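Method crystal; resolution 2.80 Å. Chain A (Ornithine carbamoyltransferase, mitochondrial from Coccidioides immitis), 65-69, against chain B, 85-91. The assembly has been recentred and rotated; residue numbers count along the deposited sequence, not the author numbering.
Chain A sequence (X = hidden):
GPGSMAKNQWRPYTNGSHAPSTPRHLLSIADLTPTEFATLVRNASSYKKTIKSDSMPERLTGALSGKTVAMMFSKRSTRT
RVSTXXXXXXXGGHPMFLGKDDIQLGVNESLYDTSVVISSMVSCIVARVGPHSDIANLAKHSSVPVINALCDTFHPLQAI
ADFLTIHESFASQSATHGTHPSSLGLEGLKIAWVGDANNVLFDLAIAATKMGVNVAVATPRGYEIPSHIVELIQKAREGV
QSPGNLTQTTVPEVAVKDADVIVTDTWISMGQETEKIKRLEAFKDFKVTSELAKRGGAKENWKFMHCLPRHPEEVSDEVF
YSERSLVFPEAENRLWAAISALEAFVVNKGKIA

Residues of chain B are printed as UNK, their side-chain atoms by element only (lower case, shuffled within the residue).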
ATOM      1  N   SER A  65       7.137  12.774  10.255  1.00 38.05           N
ATOM      2  CA  SER A  65       7.432  12.955   8.840  1.00 38.79           C
ATOM      3  C   SER A  65       8.842  12.462   8.462  1.00 38.98           C
ATOM      4  O   SER A  65       9.787  12.586   9.231  1.00 39.09           O
ATOM      5  CB  SER A  65       7.231  14.409   8.436  1.00 39.43           C
ATOM      6  OG  SER A  65       8.233  15.197   9.055  1.00 41.42           O
ATOM      7  N   GLY A  66       8.973  11.912   7.263  1.00 39.36           N
ATOM      8  CA  GLY A  66      10.185  11.211   6.869  1.00 39.55           C
ATOM      9  C   GLY A  66      10.218   9.766   7.365  1.00 39.45           C
ATOM     10  O   GLY A  66      11.093   8.995   6.942  1.00 40.40           O
ATOM     11  N   LYS A  67       9.267   9.378   8.229  1.00 38.09           N
ATOM     12  CA  LYS A  67       9.340   8.098   8.923  1.00 37.53           C
ATOM     13  C   LYS A  67       8.330   7.036   8.514  1.00 37.52           C
ATOM     14  O   LYS A  67       7.177   7.344   8.179  1.00 37.70           O
ATOM     15  CB  LYS A  67       9.302   8.305  10.426  1.00 37.13           C
ATOM     16  CG  LYS A  67      10.333   9.302  10.865  1.00 38.17           C
ATOM     17  CD  LYS A  67      10.685   9.235  12.328  1.00 38.96           C
ATOM     18  CE  LYS A  67      11.866  10.161  12.559  1.00 40.77           C
ATOM     19  NZ  LYS A  67      11.885  10.612  13.949  1.00 44.17           N
ATOM     20  N   THR A  68       8.780   5.779   8.536  1.00 37.41           N
ATOM     21  CA  THR A  68       7.946   4.627   8.170  1.00 36.90           C
ATOM     22  C   THR A  68       7.546   3.807   9.392  1.00 36.43           C
ATOM     23  O   THR A  68       8.384   3.550  10.281  1.00 36.53           O
ATOM     24  CB  THR A  68       8.703   3.707   7.213  1.00 37.53           C
ATOM     25  OG1 THR A  68       9.175   4.480   6.107  1.00 38.03           O
ATOM     26  CG2 THR A  68       7.812   2.580   6.714  1.00 37.46           C
ATOM     27  N   VAL A  69       6.279   3.401   9.434  1.00 35.71           N
ATOM     28  CA  VAL A  69       5.824   2.425  10.425  1.00 35.40           C
ATOM     29  C   VAL A  69       5.469   1.119   9.703  1.00 36.68           C
ATOM     30  O   VAL A  69       4.654   1.121   8.771  1.00 37.23           O
ATOM     31  CB  VAL A  69       4.608   2.962  11.205  1.00 34.46           C
ATOM     32  CG1 VAL A  69       4.010   1.885  12.131  1.00 33.84           C
ATOM     33  CG2 VAL A  69       4.982   4.197  11.985  1.00 32.33           C
TER
ATOM     34  N   UNK B  85      10.703   1.398  -0.188  1.00 37.11           N
ATOM     35  CA  UNK B  85       9.625   2.106   0.455  1.00 37.43           C
ATOM     36  C   UNK B  85      10.222   3.180   1.398  1.00 37.30           C
ATOM     37  O   UNK B  85       9.944   4.381   1.236  1.00 37.10           O
ATOM     38  o   UNK B  85       6.270  -0.524   0.322  1.00 42.19           O
ATOM     39  c   UNK B  85       6.100   0.536   0.965  1.00 42.21           C
ATOM     40  o   UNK B  85       5.008   0.795   1.510  1.00 44.07           O
ATOM     41  c   UNK B  85       7.207   1.618   1.075  1.00 40.10           C
ATOM     42  c   UNK B  85       8.651   1.126   1.125  1.00 37.85           C
ATOM     43  N   UNK B  86      11.100   2.759   2.316  1.00 37.09           N
ATOM     44  CA  UNK B  86      11.730   3.672   3.287  1.00 36.47           C
ATOM     45  C   UNK B  86      12.516   4.816   2.666  1.00 35.76           C
ATOM     46  O   UNK B  86      12.489   5.945   3.168  1.00 36.13           O
ATOM     47  N   UNK B  87      13.211   4.525   1.569  1.00 34.95           N
ATOM     48  CA  UNK B  87      14.028   5.512   0.867  1.00 34.46           C
ATOM     49  C   UNK B  87      13.208   6.607   0.208  1.00 34.38           C
ATOM     50  O   UNK B  87      13.518   7.798   0.341  1.00 34.50           O
ATOM     51  c   UNK B  87      14.892   4.833  -0.157  1.00 34.39           C
ATOM     52  N   UNK B  88      12.162   6.206  -0.503  1.00 34.26           N
ATOM     53  CA  UNK B  88      11.248   7.168  -1.102  1.00 33.87           C
ATOM     54  C   UNK B  88      10.672   8.107  -0.034  1.00 34.21           C
ATOM     55  O   UNK B  88      10.667   9.327  -0.217  1.00 34.34           O
ATOM     56  c   UNK B  88      10.725   5.536  -2.953  1.00 33.77           C
ATOM     57  c   UNK B  88      10.126   6.440  -1.868  1.00 34.25           C
ATOM     58  c   UNK B  88       9.123   7.425  -2.472  1.00 33.60           C
ATOM     59  N   UNK B  89      10.217   7.549   1.090  1.00 34.47           N
ATOM     60  CA  UNK B  89       9.558   8.347   2.141  1.00 35.12           C
ATOM     61  C   UNK B  89      10.479   9.391   2.819  1.00 35.78           C
ATOM     62  O   UNK B  89      10.043  10.505   3.096  1.00 35.91           O
ATOM     63  c   UNK B  89       8.389   8.261   4.424  1.00 36.56           C
ATOM     64  c   UNK B  89       8.842   7.448   3.183  1.00 35.79           C
ATOM     65  c   UNK B  89       7.669   6.727   2.544  1.00 34.62           C
ATOM     66  N   UNK B  90      11.743   9.047   3.078  1.00 36.43           N
ATOM     67  CA  UNK B  90      12.721  10.048   3.560  1.00 37.21           C
ATOM     68  C   UNK B  90      12.750  11.294   2.670  1.00 37.39           C
ATOM     69  O   UNK B  90      12.893  12.427   3.191  1.00 38.03           O
ATOM     70  c   UNK B  90      14.793   9.651   6.116  1.00 43.01           C
ATOM     71  c   UNK B  90      14.255   9.235   7.525  1.00 46.54           C
ATOM     72  c   UNK B  90      14.130   9.461   3.698  1.00 37.20           C
ATOM     73  n   UNK B  90      14.245   7.755   7.805  1.00 47.17           N
ATOM     74  c   UNK B  90      14.381   8.701   5.001  1.00 38.71           C
ATOM     75  N   UNK B  91      12.599  11.096   1.351  1.00 36.69           N
ATOM     76  CA  UNK B  91      12.508  12.226   0.405  1.00 37.03           C
ATOM     77  C   UNK B  91      11.108  12.870   0.268  1.00 37.83           C
ATOM     78  O   UNK B  91      10.900  13.795  -0.544  1.00 38.47           O
ATOM     79  c   UNK B  91      14.611  11.946  -0.946  1.00 36.72           C
ATOM     80  s   UNK B  91      15.423  11.250  -2.409  1.00 35.89           S
ATOM     81  c   UNK B  91      15.424   9.532  -1.896  1.00 31.68           C
ATOM     82  c   UNK B  91      13.096  11.871  -0.948  1.00 36.03           C
TER
HETATM   83  O   HOH W   1      11.793   5.819   6.004  1.00 34.15           O

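Position 85 of chain B carries three carbons in a row, the third bearing two oxygens, and this side chain makes no contact with the chain A stretch. This is a carboxylate one methylene longer than that of aspartate, and the residue is B:Glu85. Both carboxylate oxygens are hydrogen-bonded elsewhere in the structure.

Position 86 has no side-chain atoms at all, and its bare CA lies 3.9 Å from OG1 of A:Thr68; it is B:Gly86. Its carbonyl O accepts a hydrogen bond from a water, 2.9 Å from the water oxygen.

At position 87 a single carbon follows CA, pointing away from chain A and touching nothing there: B:Ala87. Position 88 bears three carbons, one attached to CA and carrying the other two, all out of reach of the stretch. Branching at CB with carbon alone identifies valine, B:Val88.

Position 89 repeats this three-carbon fork, but its CA-to-CB bond points toward chain A. One of the branch carbons comes within 3.8 Å of the carbonyl O of A:Gly66, and CB sits 4.2 Å from OG1 of A:Thr68. The residue is B:Val89, and the branch in question is CG1, which also lies 4.1 Å from O of A:Lys67.

Position 90 shows four carbons in an unbranched row ending in nitrogen. The CA-to-CB bond points away, yet the chain bends back, with chi1 and chi2 both m, and brings the carbon next to the terminal nitrogen to 3.2 Å from O of A:Gly66. This is the signature of lysine, B:Lys90, and the close carbon is CE. NZ is 3.5 Å from that same oxygen, but the angle is too poor for a hydrogen bond.

Position 91 has two carbons, a sulfur and a terminal carbon without branching; its CA-to-CB bond points away and it makes no contact, hence B:Met91.

The contact thus rests on one face of a helix, where residues 86, 89 and 90 meet the segment leading into a strand of chain A. No direct hydrogen bond crosses between the stretches. Instead, one water joins them: it donates to O of B:Gly86, donates weakly to O of A:Gly66 at 3.4 Å from its oxygen, and hydrogen-bonds OG1 of A:Thr68 at 2.9 Å. The remainder is packing, centred on A:Gly66 against B:Val89 and B:Lys90. A:Gly66 adopts phi/psi of 82/-9, where a CB would jam against the preceding carbonyl, so its own backbone calls for glycine. The CA-to-CB bond of A:Lys67 points away and the residue contributes its backbone, whereas that of A:Thr68 points toward the helix.

Chain B (85-91) EGAVVKM
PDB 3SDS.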